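Local coordinates for protein-glutamate methylesterase/protein-glutamine glutaminase (Thermotoga maritima, PDB 3SFT), which probably hydrolyses methyl esters on chemoreceptor glutamates and deamidates certain receptor glutamines to glutamate, the chain here being its C-terminal catalytic domain, at residues T127-L132 and F144-Y149; T152-D157 and Y183-K188; K168-I171 and Y175-Y178. All blocks are in the same frame, centred on the assembly; numbering follows the deposited sequence.

The three contacts follow the last part of the parallel sheet, a worked case of one sheet covered on both faces. Interaction 1 comes first along the chain, setting helix 140-148 on strand 127-131. Interaction 2 lays helix 185-192 against the opposite face of the neighbouring strand 152-156. Between its two segments falls interaction 3, where helix 166-172 ends and the chain turns toward edge strand 178-180. The centres of the contacts lie about 9 to 12 Å from one another. Asp177 OD2 forms a salt bridge with Lys147 and probably a hydrogen bond with Val153 N, linking all three. Together they pack helices on both faces of the sheet in the methylesterase catalytic domain.

Interaction 1. Residues T127-L132 and F144-Y149; sequences TIAVIL and FKVKFY
Val146 overlaps both Thr127 and Ala129, two residues that lie on the same face of strand 127-131, and it carries almost the whole contact. One methyl does most of the work: Val146 CG2 sits 3.9 Å from Ala129 CB and, with nearly equal spacing, 4.0 Å from Thr127 CG2, straddling the pair. The other branch reaches the strand backbone, where Val146 CG1 comes to 4.0 Å from Thr127 O. A first torsion of 171° accounts for this division, since it sends CG1 opposite the backbone N and leaves CG2 opposite the carbonyl carbon, so that the two methyls fork over the strand.

Thr127 answers with its methyl and not with its hydroxyl. Its chi1 of -50° sets CG2 trans to the backbone N, facing the helix, while OG1 is turned back to a hydrogen bond with Lys124 O, just before the strand. The polar atom of this buried residue is thereby satisfied without disturbing an apolar interface. The backbones approach to 6.5 Å between the CA atoms of Thr127 and Val146.

Around this core, Leu116 of helix 112-123 and Val153 of strand 152-156 each touch both Ala129 and Val146. At the end of the helix, the ring of Tyr149 has Phe148 CD2 4.0 Å above its plane, over its centre, and packs on Ala120 and Glu121 of helix 112-123. Helix 140-148 leads from strand 127-131 to its parallel neighbour 152-156, and its valine resting on the first strand is the packing expected of a beta-alpha-beta unit in a doubly wound alpha/beta domain.

Interaction 2. Residues T152-D157 and Y183-K188; sequences TVIAED and YKIPEK
A first torsion of -63° turns Ile154 CG2 opposite its own backbone N, while an extended chi2 of -171° carries Ile185 CD1 out from the helix to meet it. These two methyls stand 4.1 Å apart, and the two side chains run antiparallel, each passing alongside the other instead of meeting end on. Ile185 CD1 also reaches along the strand to Glu156, 4.5 Å from Glu156 CB, so that one methyl spans two residues of the strand. The other branch of Ile154 finds Lys188, its CD1 lying 3.9 Å from Lys188 CG. Two successive kinks turn the rest of the lysine aside, its NZ going to a salt bridge with Glu191. Leu189 and Leu192 of helix 185-192 extend the cover over Ile154.

Glu156 likewise offers only its aliphatic part here. Its buried carboxylate is gripped by Ser21 OG and Thr160 OG1 at OE2 and by Thr133 N at OE1. The side chain of Glu156 is about 9 Å from that of Ser15, a predicted active-site residue. The contact itself is purely hydrophobic: its stability probably comes mainly from burying methyls and methylenes, while the charged ends are served by partners elsewhere.

Interaction 3. Residues K168-I171 and Y175-Y178; sequences KSVI and YADY
Val170 and Ile171 on the last turns of helix 166-172 receive Tyr175 and Ala176 where the chain doubles back. The N-H of Tyr175 bonds to Val170 O, five residues earlier, at 3.3 Å with an N-H...O angle of 152°, a 6→1 pattern consistent with a Schellman motif at the helix end.

The bump in this turn is the methyl of Ala176, which points toward the helix and enters the hollow between two side chains. It meets Ile171 CG1 at 3.9 Å and Val170 CG1 at 4.2 Å, which form two walls of the hollow. That same valine methyl also touches Tyr175 CB at 4.1 Å, so it contacts both residues at the start of the returning loop. It is put there by a chi1 of 166°, which swings CG1 opposite the valine's backbone N. Tyr175 contributes its CB, which rests 3.7 Å from Val170 O, while its ring leads away to Ala143 and Phe144 of helix 140-148.

Beyond the turn, Val170 packs on Val153 and Ile171 on Ala155, both of strand 152-156, so the helix end is seated on the sheet. The side chains of Val170 and of Asp138, a predicted active-site residue, are about 8 Å apart. One water completes the turn, donating to Ile171 O at 3.0 Å and accepting from Ala176 N at 2.9 Å.

Interaction 1. Residues T127-L132 and F144-Y149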
ATOM      1  N   THR A 127       4.585   9.847   5.096  1.00 21.47           N
ATOM      2  CA  THR A 127       3.900   8.866   4.257  1.00 20.57           C
ATOM      3  C   THR A 127       4.885   8.211   3.296  1.00 20.10           C
ATOM      4  O   THR A 127       5.712   8.884   2.683  1.00 19.83           O
ATOM      5  CB  THR A 127       2.780   9.516   3.406  1.00 20.82           C
ATOM      6  OG1 THR A 127       1.937  10.309   4.247  1.00 20.75           O
ATOM      7  CG2 THR A 127       1.928   8.443   2.715  1.00 19.44           C
ATOM      8  N   ILE A 128       4.805   6.891   3.192  1.00 18.95           N
ATOM      9  CA  ILE A 128       5.654   6.135   2.283  1.00 18.51           C
ATOM     10  C   ILE A 128       4.731   5.345   1.357  1.00 19.01           C
ATOM     11  O   ILE A 128       3.897   4.574   1.830  1.00 19.34           O
ATOM     12  CB  ILE A 128       6.574   5.146   3.040  1.00 17.04           C
ATOM     13  CG1 ILE A 128       7.572   5.903   3.923  1.00 16.92           C
ATOM     14  CG2 ILE A 128       7.334   4.271   2.045  1.00 16.53           C
ATOM     15  CD1 ILE A 128       8.487   4.984   4.754  1.00 16.05           C
ATOM     16  N   ALA A 129       4.843   5.582   0.051  1.00 18.75           N
ATOM     17  CA  ALA A 129       4.022   4.880  -0.937  1.00 17.81           C
ATOM     18  C   ALA A 129       4.872   3.881  -1.711  1.00 16.71           C
ATOM     19  O   ALA A 129       6.015   4.169  -2.062  1.00 16.42           O
ATOM     20  CB  ALA A 129       3.375   5.870  -1.906  1.00 17.21           C
ATOM     21  N   VAL A 130       4.308   2.703  -1.960  1.00 16.04           N
ATOM     22  CA  VAL A 130       4.995   1.654  -2.703  1.00 15.11           C
ATOM     23  C   VAL A 130       4.062   1.179  -3.811  1.00 15.62           C
ATOM     24  O   VAL A 130       3.010   0.609  -3.541  1.00 16.77           O
ATOM     25  CB  VAL A 130       5.361   0.444  -1.795  1.00 16.70           C
ATOM     26  CG1 VAL A 130       6.171  -0.574  -2.585  1.00 11.69           C
ATOM     27  CG2 VAL A 130       6.155   0.907  -0.584  1.00 15.49           C
ATOM     28  N   ILE A 131       4.439   1.435  -5.057  1.00 15.13           N
ATOM     29  CA  ILE A 131       3.612   1.036  -6.185  1.00 16.57           C
ATOM     30  C   ILE A 131       4.256  -0.146  -6.885  1.00 15.62           C
ATOM     31  O   ILE A 131       5.317  -0.030  -7.501  1.00 15.63           O
ATOM     32  CB  ILE A 131       3.400   2.210  -7.162  1.00 16.39           C
ATOM     33  CG1 ILE A 131       2.841   3.415  -6.400  1.00 16.61           C
ATOM     34  CG2 ILE A 131       2.467   1.806  -8.295  1.00 16.08           C
ATOM     35  CD1 ILE A 131       1.558   3.124  -5.642  1.00 19.51           C
ATOM     36  N   LEU A 132       3.595  -1.289  -6.773  1.00 16.01           N
ATOM     37  CA  LEU A 132       4.077  -2.534  -7.348  1.00 14.45           C
ATOM     38  C   LEU A 132       3.487  -2.860  -8.711  1.00 14.33           C
ATOM     39  O   LEU A 132       2.647  -2.126  -9.240  1.00 12.87           O
ATOM     40  CB  LEU A 132       3.769  -3.689  -6.386  1.00 11.71           C
ATOM     41  CG  LEU A 132       4.248  -3.511  -4.943  1.00 11.80           C
ATOM     42  CD1 LEU A 132       3.907  -4.761  -4.129  1.00 10.73           C
ATOM     43  CD2 LEU A 132       5.750  -3.255  -4.930  1.00  8.70           C
ATOM     44  N   PHE A 144       1.269  11.383  -6.536  1.00 20.92           N
ATOM     45  CA  PHE A 144       1.305  12.835  -6.662  1.00 20.16           C
ATOM     46  C   PHE A 144       1.021  13.460  -5.295  1.00 19.76           C
ATOM     47  O   PHE A 144       1.768  14.325  -4.831  1.00 17.12           O
ATOM     48  CB  PHE A 144       0.261  13.312  -7.682  1.00 22.62           C
ATOM     49  CG  PHE A 144      -0.157  14.743  -7.486  1.00 26.07           C
ATOM     50  CD1 PHE A 144       0.712  15.784  -7.790  1.00 26.45           C
ATOM     51  CD2 PHE A 144      -1.394  15.046  -6.928  1.00 27.72           C
ATOM     52  CE1 PHE A 144       0.357  17.108  -7.534  1.00 28.40           C
ATOM     53  CE2 PHE A 144      -1.758  16.369  -6.669  1.00 29.64           C
ATOM     54  CZ  PHE A 144      -0.878  17.400  -6.971  1.00 27.99           C
ATOM     55  N   LYS A 145      -0.061  13.014  -4.661  1.00 20.41           N
ATOM     56  CA  LYS A 145      -0.453  13.515  -3.344  1.00 22.68           C
ATOM     57  C   LYS A 145       0.642  13.306  -2.301  1.00 20.34           C
ATOM     58  O   LYS A 145       0.948  14.208  -1.525  1.00 20.36           O
ATOM     59  CB  LYS A 145      -1.749  12.844  -2.870  1.00 26.02           C
ATOM     60  CG  LYS A 145      -3.009  13.695  -3.050  1.00 35.31           C
ATOM     61  CD  LYS A 145      -3.465  13.780  -4.509  1.00 40.94           C
ATOM     62  CE  LYS A 145      -4.003  12.451  -5.037  1.00 43.72           C
ATOM     63  NZ  LYS A 145      -5.413  12.154  -4.632  1.00 48.31           N
ATOM     64  N   VAL A 146       1.230  12.111  -2.302  1.00 19.09           N
ATOM     65  CA  VAL A 146       2.298  11.767  -1.373  1.00 16.56           C
ATOM     66  C   VAL A 146       3.453  12.743  -1.523  1.00 16.73           C
ATOM     67  O   VAL A 146       3.931  13.297  -0.532  1.00 17.21           O
ATOM     68  CB  VAL A 146       2.788  10.308  -1.585  1.00 16.52           C
ATOM     69  CG1 VAL A 146       4.040  10.033  -0.754  1.00 14.96           C
ATOM     70  CG2 VAL A 146       1.690   9.328  -1.191  1.00 15.43           C
ATOM     71  N   LYS A 147       3.882  12.978  -2.759  1.00 15.80           N
ATOM     72  CA  LYS A 147       4.978  13.903  -3.003  1.00 16.88           C
ATOM     73  C   LYS A 147       4.592  15.338  -2.650  1.00 17.12           C
ATOM     74  O   LYS A 147       5.404  16.083  -2.108  1.00 15.89           O
ATOM     75  CB  LYS A 147       5.466  13.820  -4.456  1.00 14.13           C
ATOM     76  CG  LYS A 147       6.094  12.480  -4.844  1.00 15.22           C
ATOM     77  CD  LYS A 147       7.159  12.011  -3.844  1.00 13.19           C
ATOM     78  CE  LYS A 147       8.233  13.064  -3.624  1.00 15.12           C
ATOM     79  NZ  LYS A 147       9.260  12.569  -2.669  1.00 13.90           N
ATOM     80  N   PHE A 148       3.349  15.713  -2.948  1.00 19.22           N
ATOM     81  CA  PHE A 148       2.845  17.056  -2.643  1.00 22.28           C
ATOM     82  C   PHE A 148       2.988  17.350  -1.141  1.00 23.65           C
ATOM     83  O   PHE A 148       3.234  18.492  -0.748  1.00 23.64           O
ATOM     84  CB  PHE A 148       1.375  17.186  -3.074  1.00 22.86           C
ATOM     85  CG  PHE A 148       0.785  18.555  -2.843  1.00 27.36           C
ATOM     86  CD1 PHE A 148       0.982  19.578  -3.767  1.00 28.74           C
ATOM     87  CD2 PHE A 148       0.035  18.825  -1.696  1.00 27.89           C
ATOM     88  CE1 PHE A 148       0.442  20.853  -3.555  1.00 30.83           C
ATOM     89  CE2 PHE A 148      -0.508  20.091  -1.472  1.00 27.88           C
ATOM     90  CZ  PHE A 148      -0.304  21.110  -2.404  1.00 29.20           C
ATOM     91  N   TYR A 149       2.866  16.312  -0.315  1.00 23.20           N
ATOM     92  CA  TYR A 149       2.982  16.456   1.133  1.00 24.83           C
ATOM     93  C   TYR A 149       4.371  16.117   1.687  1.00 24.58           C
ATOM     94  O   TYR A 149       4.542  15.961   2.897  1.00 25.07           O
ATOM     95  CB  TYR A 149       1.910  15.627   1.841  1.00 26.85           C
ATOM     96  CG  TYR A 149       0.537  16.255   1.781  1.00 30.93           C
ATOM     97  CD1 TYR A 149       0.284  17.473   2.412  1.00 33.01           C
ATOM     98  CD2 TYR A 149      -0.503  15.646   1.082  1.00 31.52           C
ATOM     99  CE1 TYR A 149      -0.969  18.069   2.352  1.00 33.59           C
ATOM    100  CE2 TYR A 149      -1.764  16.235   1.014  1.00 33.66           C
ATOM    101  CZ  TYR A 149      -1.987  17.447   1.653  1.00 35.21           C
ATOM    102  OH  TYR A 149      -3.229  18.039   1.593  1.00 38.02           O
TER

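Interaction 2. Residues T152-D157 and Y183-K188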
ATOM      1  N   THR A 152       7.468  10.001   0.684  1.00 16.28           N
ATOM      2  CA  THR A 152       8.431   9.252  -0.114  1.00 16.77           C
ATOM      3  C   THR A 152       7.734   8.187  -0.965  1.00 15.86           C
ATOM      4  O   THR A 152       6.812   7.514  -0.503  1.00 15.44           O
ATOM      5  CB  THR A 152       9.476   8.582   0.815  1.00 18.61           C
ATOM      6  OG1 THR A 152      10.215   9.597   1.513  1.00 21.01           O
ATOM      7  CG2 THR A 152      10.441   7.712   0.016  1.00 19.36           C
ATOM      8  N   VAL A 153       8.210   8.006  -2.191  1.00 15.68           N
ATOM      9  CA  VAL A 153       7.609   7.039  -3.105  1.00 16.99           C
ATOM     10  C   VAL A 153       8.588   6.006  -3.663  1.00 16.71           C
ATOM     11  O   VAL A 153       9.692   6.337  -4.097  1.00 18.18           O
ATOM     12  CB  VAL A 153       6.912   7.762  -4.280  1.00 15.95           C
ATOM     13  CG1 VAL A 153       6.376   6.758  -5.290  1.00 15.76           C
ATOM     14  CG2 VAL A 153       5.800   8.655  -3.759  1.00 15.44           C
ATOM     15  N   ILE A 154       8.163   4.747  -3.642  1.00 16.74           N
ATOM     16  CA  ILE A 154       8.959   3.648  -4.160  1.00 15.92           C
ATOM     17  C   ILE A 154       8.177   2.939  -5.264  1.00 16.85           C
ATOM     18  O   ILE A 154       7.015   2.581  -5.082  1.00 18.00           O
ATOM     19  CB  ILE A 154       9.295   2.620  -3.058  1.00 13.76           C
ATOM     20  CG1 ILE A 154      10.150   3.266  -1.969  1.00 13.05           C
ATOM     21  CG2 ILE A 154      10.031   1.437  -3.654  1.00 14.14           C
ATOM     22  CD1 ILE A 154      10.311   2.401  -0.721  1.00 13.24           C
ATOM     23  N   ALA A 155       8.807   2.781  -6.422  1.00 16.96           N
ATOM     24  CA  ALA A 155       8.182   2.094  -7.548  1.00 16.85           C
ATOM     25  C   ALA A 155       8.936   0.795  -7.785  1.00 16.60           C
ATOM     26  O   ALA A 155      10.162   0.760  -7.676  1.00 15.88           O
ATOM     27  CB  ALA A 155       8.229   2.956  -8.791  1.00 16.08           C
ATOM     28  N   GLU A 156       8.202  -0.273  -8.077  1.00 16.29           N
ATOM     29  CA  GLU A 156       8.824  -1.563  -8.326  1.00 16.89           C
ATOM     30  C   GLU A 156       9.516  -1.585  -9.688  1.00 17.52           C
ATOM     31  O   GLU A 156       8.947  -1.163 -10.700  1.00 15.72           O
ATOM     32  CB  GLU A 156       7.802  -2.701  -8.228  1.00 16.58           C
ATOM     33  CG  GLU A 156       8.432  -4.102  -8.381  1.00 17.41           C
ATOM     34  CD  GLU A 156       7.437  -5.249  -8.212  1.00 18.43           C
ATOM     35  OE1 GLU A 156       6.233  -4.994  -8.035  1.00 17.45           O
ATOM     36  OE2 GLU A 156       7.863  -6.422  -8.261  1.00 19.97           O
ATOM     37  N   ASP A 157      10.766  -2.036  -9.687  1.00 17.55           N
ATOM     38  CA  ASP A 157      11.575  -2.142 -10.893  1.00 20.17           C
ATOM     39  C   ASP A 157      10.988  -3.212 -11.818  1.00 20.54           C
ATOM     40  O   ASP A 157      10.440  -4.218 -11.356  1.00 19.08           O
ATOM     41  CB  ASP A 157      13.019  -2.505 -10.507  1.00 23.74           C
ATOM     42  CG  ASP A 157      13.969  -2.497 -11.689  1.00 24.69           C
ATOM     43  OD1 ASP A 157      14.704  -1.502 -11.860  1.00 28.13           O
ATOM     44  OD2 ASP A 157      13.989  -3.485 -12.446  1.00 26.85           O
ATOM     45  N   TYR A 183      12.462  -7.636  -4.070  1.00 20.44           N
ATOM     46  CA  TYR A 183      13.312  -8.136  -2.990  1.00 20.15           C
ATOM     47  C   TYR A 183      14.162  -7.081  -2.269  1.00 20.80           C
ATOM     48  O   TYR A 183      14.582  -7.298  -1.129  1.00 21.21           O
ATOM     49  CB  TYR A 183      14.183  -9.307  -3.475  1.00 20.55           C
ATOM     50  CG  TYR A 183      15.062  -9.013  -4.678  1.00 18.47           C
ATOM     51  CD1 TYR A 183      16.323  -8.428  -4.523  1.00 17.62           C
ATOM     52  CD2 TYR A 183      14.640  -9.335  -5.967  1.00 17.60           C
ATOM     53  CE1 TYR A 183      17.140  -8.174  -5.621  1.00 16.56           C
ATOM     54  CE2 TYR A 183      15.447  -9.085  -7.071  1.00 16.61           C
ATOM     55  CZ  TYR A 183      16.697  -8.504  -6.888  1.00 17.13           C
ATOM     56  OH  TYR A 183      17.502  -8.251  -7.973  1.00 18.84           O
ATOM     57  N   LYS A 184      14.435  -5.953  -2.925  1.00 20.05           N
ATOM     58  CA  LYS A 184      15.215  -4.891  -2.286  1.00 20.46           C
ATOM     59  C   LYS A 184      14.328  -3.872  -1.569  1.00 20.68           C
ATOM     60  O   LYS A 184      14.822  -3.018  -0.834  1.00 20.68           O
ATOM     61  CB  LYS A 184      16.119  -4.178  -3.294  1.00 21.52           C
ATOM     62  CG  LYS A 184      17.443  -4.894  -3.554  1.00 23.57           C
ATOM     63  CD  LYS A 184      18.364  -4.055  -4.425  1.00 25.11           C
ATOM     64  CE  LYS A 184      19.726  -4.717  -4.623  1.00 26.40           C
ATOM     65  NZ  LYS A 184      20.506  -4.815  -3.353  1.00 25.09           N
ATOM     66  N   ILE A 185      13.022  -3.961  -1.801  1.00 19.34           N
ATOM     67  CA  ILE A 185      12.057  -3.054  -1.186  1.00 18.38           C
ATOM     68  C   ILE A 185      11.984  -3.178   0.346  1.00 18.09           C
ATOM     69  O   ILE A 185      11.964  -2.164   1.037  1.00 18.98           O
ATOM     70  CB  ILE A 185      10.651  -3.196  -1.846  1.00 15.21           C
ATOM     71  CG1 ILE A 185      10.729  -2.759  -3.315  1.00 14.38           C
ATOM     72  CG2 ILE A 185       9.604  -2.369  -1.097  1.00 13.62           C
ATOM     73  CD1 ILE A 185       9.378  -2.645  -4.018  1.00 12.28           C
ATOM     74  N   PRO A 186      11.949  -4.411   0.894  1.00 20.00           N
ATOM     75  CA  PRO A 186      11.886  -4.588   2.354  1.00 20.11           C
ATOM     76  C   PRO A 186      13.068  -3.915   3.043  1.00 21.46           C
ATOM     77  O   PRO A 186      12.921  -3.293   4.096  1.00 21.02           O
ATOM     78  CB  PRO A 186      12.005  -6.104   2.516  1.00 20.55           C
ATOM     79  CG  PRO A 186      11.408  -6.627   1.294  1.00 20.20           C
ATOM     80  CD  PRO A 186      11.930  -5.721   0.220  1.00 18.42           C
ATOM     81  N   GLU A 187      14.241  -4.056   2.434  1.00 22.43           N
ATOM     82  CA  GLU A 187      15.478  -3.490   2.969  1.00 24.89           C
ATOM     83  C   GLU A 187      15.411  -1.974   2.983  1.00 24.76           C
ATOM     84  O   GLU A 187      15.826  -1.341   3.951  1.00 25.84           O
ATOM     85  CB  GLU A 187      16.681  -3.975   2.146  1.00 26.32           C
ATOM     86  CG  GLU A 187      16.720  -5.506   2.000  1.00 31.16           C
ATOM     87  CD  GLU A 187      17.772  -6.018   1.024  1.00 33.28           C
ATOM     88  OE1 GLU A 187      18.050  -7.236   1.062  1.00 35.49           O
ATOM     89  OE2 GLU A 187      18.305  -5.228   0.213  1.00 36.55           O
ATOM     90  N   LYS A 188      14.862  -1.398   1.917  1.00 23.34           N
ATOM     91  CA  LYS A 188      14.731   0.048   1.822  1.00 22.11           C
ATOM     92  C   LYS A 188      13.733   0.549   2.866  1.00 22.51           C
ATOM     93  O   LYS A 188      13.972   1.569   3.514  1.00 22.37           O
ATOM     94  CB  LYS A 188      14.300   0.456   0.411  1.00 20.01           C
ATOM     95  CG  LYS A 188      14.124   1.954   0.205  1.00 21.90           C
ATOM     96  CD  LYS A 188      15.365   2.752   0.594  1.00 24.64           C
ATOM     97  CE  LYS A 188      16.553   2.440  -0.299  1.00 25.90           C
ATOM     98  NZ  LYS A 188      17.717   3.305   0.040  1.00 29.35           N
TER

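Interaction 3. Residues K168-I171 and Y175-Y178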
ATOM      1  N   LYS A 168       5.639   1.971 -13.816  1.00 19.71           N
ATOM      2  CA  LYS A 168       6.103   2.797 -14.924  1.00 21.70           C
ATOM      3  C   LYS A 168       5.376   4.134 -14.983  1.00 20.03           C
ATOM      4  O   LYS A 168       5.996   5.171 -15.215  1.00 20.57           O
ATOM      5  CB  LYS A 168       5.953   2.068 -16.264  1.00 22.98           C
ATOM      6  CG  LYS A 168       6.522   2.858 -17.426  1.00 28.04           C
ATOM      7  CD  LYS A 168       6.739   2.014 -18.674  1.00 32.41           C
ATOM      8  CE  LYS A 168       5.549   2.053 -19.611  1.00 36.05           C
ATOM      9  NZ  LYS A 168       5.908   1.457 -20.935  1.00 41.43           N
ATOM     10  N   SER A 169       4.061   4.104 -14.786  1.00 18.66           N
ATOM     11  CA  SER A 169       3.260   5.323 -14.819  1.00 19.26           C
ATOM     12  C   SER A 169       3.709   6.289 -13.721  1.00 19.40           C
ATOM     13  O   SER A 169       3.760   7.500 -13.936  1.00 18.71           O
ATOM     14  CB  SER A 169       1.778   4.991 -14.666  1.00 18.60           C
ATOM     15  OG  SER A 169       1.009   6.174 -14.587  1.00 20.98           O
ATOM     16  N   VAL A 170       4.037   5.741 -12.550  1.00 18.43           N
ATOM     17  CA  VAL A 170       4.518   6.543 -11.425  1.00 18.46           C
ATOM     18  C   VAL A 170       5.875   7.158 -11.782  1.00 18.26           C
ATOM     19  O   VAL A 170       6.097   8.352 -11.575  1.00 19.53           O
ATOM     20  CB  VAL A 170       4.670   5.681 -10.132  1.00 17.94           C
ATOM     21  CG1 VAL A 170       5.485   6.418  -9.078  1.00 17.39           C
ATOM     22  CG2 VAL A 170       3.306   5.326  -9.578  1.00 15.95           C
ATOM     23  N   ILE A 171       6.763   6.341 -12.342  1.00 17.52           N
ATOM     24  CA  ILE A 171       8.106   6.785 -12.730  1.00 18.64           C
ATOM     25  C   ILE A 171       8.085   7.860 -13.822  1.00 19.96           C
ATOM     26  O   ILE A 171       8.828   8.845 -13.741  1.00 17.26           O
ATOM     27  CB  ILE A 171       8.979   5.590 -13.211  1.00 18.47           C
ATOM     28  CG1 ILE A 171       9.161   4.582 -12.074  1.00 16.88           C
ATOM     29  CG2 ILE A 171      10.346   6.082 -13.716  1.00 17.50           C
ATOM     30  CD1 ILE A 171       9.646   3.225 -12.541  1.00 19.58           C
ATOM     31  N   TYR A 175       7.517  10.886 -10.055  1.00 20.57           N
ATOM     32  CA  TYR A 175       7.137  10.743  -8.648  1.00 21.11           C
ATOM     33  C   TYR A 175       7.918   9.713  -7.842  1.00 21.15           C
ATOM     34  O   TYR A 175       7.808   9.681  -6.613  1.00 20.81           O
ATOM     35  CB  TYR A 175       5.643  10.438  -8.518  1.00 20.38           C
ATOM     36  CG  TYR A 175       4.732  11.512  -9.070  1.00 20.33           C
ATOM     37  CD1 TYR A 175       5.101  12.861  -9.034  1.00 19.61           C
ATOM     38  CD2 TYR A 175       3.500  11.180  -9.630  1.00 19.39           C
ATOM     39  CE1 TYR A 175       4.266  13.848  -9.543  1.00 18.63           C
ATOM     40  CE2 TYR A 175       2.658  12.160 -10.143  1.00 21.27           C
ATOM     41  CZ  TYR A 175       3.049  13.492 -10.095  1.00 21.16           C
ATOM     42  OH  TYR A 175       2.213  14.460 -10.588  1.00 23.06           O
ATOM     43  N   ALA A 176       8.697   8.873  -8.520  1.00 19.25           N
ATOM     44  CA  ALA A 176       9.462   7.843  -7.827  1.00 19.88           C
ATOM     45  C   ALA A 176      10.796   8.322  -7.260  1.00 19.42           C
ATOM     46  O   ALA A 176      11.610   8.906  -7.967  1.00 19.98           O
ATOM     47  CB  ALA A 176       9.682   6.633  -8.744  1.00 17.18           C
ATOM     48  N   ASP A 177      10.996   8.096  -5.967  1.00 18.97           N
ATOM     49  CA  ASP A 177      12.248   8.462  -5.314  1.00 21.07           C
ATOM     50  C   ASP A 177      13.185   7.266  -5.430  1.00 20.35           C
ATOM     51  O   ASP A 177      14.400   7.422  -5.441  1.00 21.56           O
ATOM     52  CB  ASP A 177      12.026   8.799  -3.836  1.00 20.12           C
ATOM     53  CG  ASP A 177      11.152  10.018  -3.642  1.00 20.27           C
ATOM     54  OD1 ASP A 177      11.525  11.106  -4.124  1.00 22.14           O
ATOM     55  OD2 ASP A 177      10.089   9.886  -3.007  1.00 20.71           O
ATOM     56  N   TYR A 178      12.596   6.075  -5.515  1.00 20.41           N
ATOM     57  CA  TYR A 178      13.341   4.827  -5.639  1.00 21.06           C
ATOM     58  C   TYR A 178      12.645   3.882  -6.617  1.00 22.09           C
ATOM     59  O   TYR A 178      11.415   3.814  -6.669  1.00 22.25           O
ATOM     60  CB  TYR A 178      13.444   4.115  -4.282  1.00 21.61           C
ATOM     61  CG  TYR A 178      14.091   4.929  -3.191  1.00 25.06           C
ATOM     62  CD1 TYR A 178      15.481   5.030  -3.095  1.00 25.50           C
ATOM     63  CD2 TYR A 178      13.314   5.612  -2.255  1.00 25.66           C
ATOM     64  CE1 TYR A 178      16.081   5.792  -2.093  1.00 25.98           C
ATOM     65  CE2 TYR A 178      13.904   6.377  -1.254  1.00 27.33           C
ATOM     66  CZ  TYR A 178      15.284   6.463  -1.179  1.00 27.30           C
ATOM     67  OH  TYR A 178      15.860   7.238  -0.198  1.00 29.61           O
TER
HETATM   68  O   HOH W   1      10.135   8.991 -11.089  1.00 25.53           O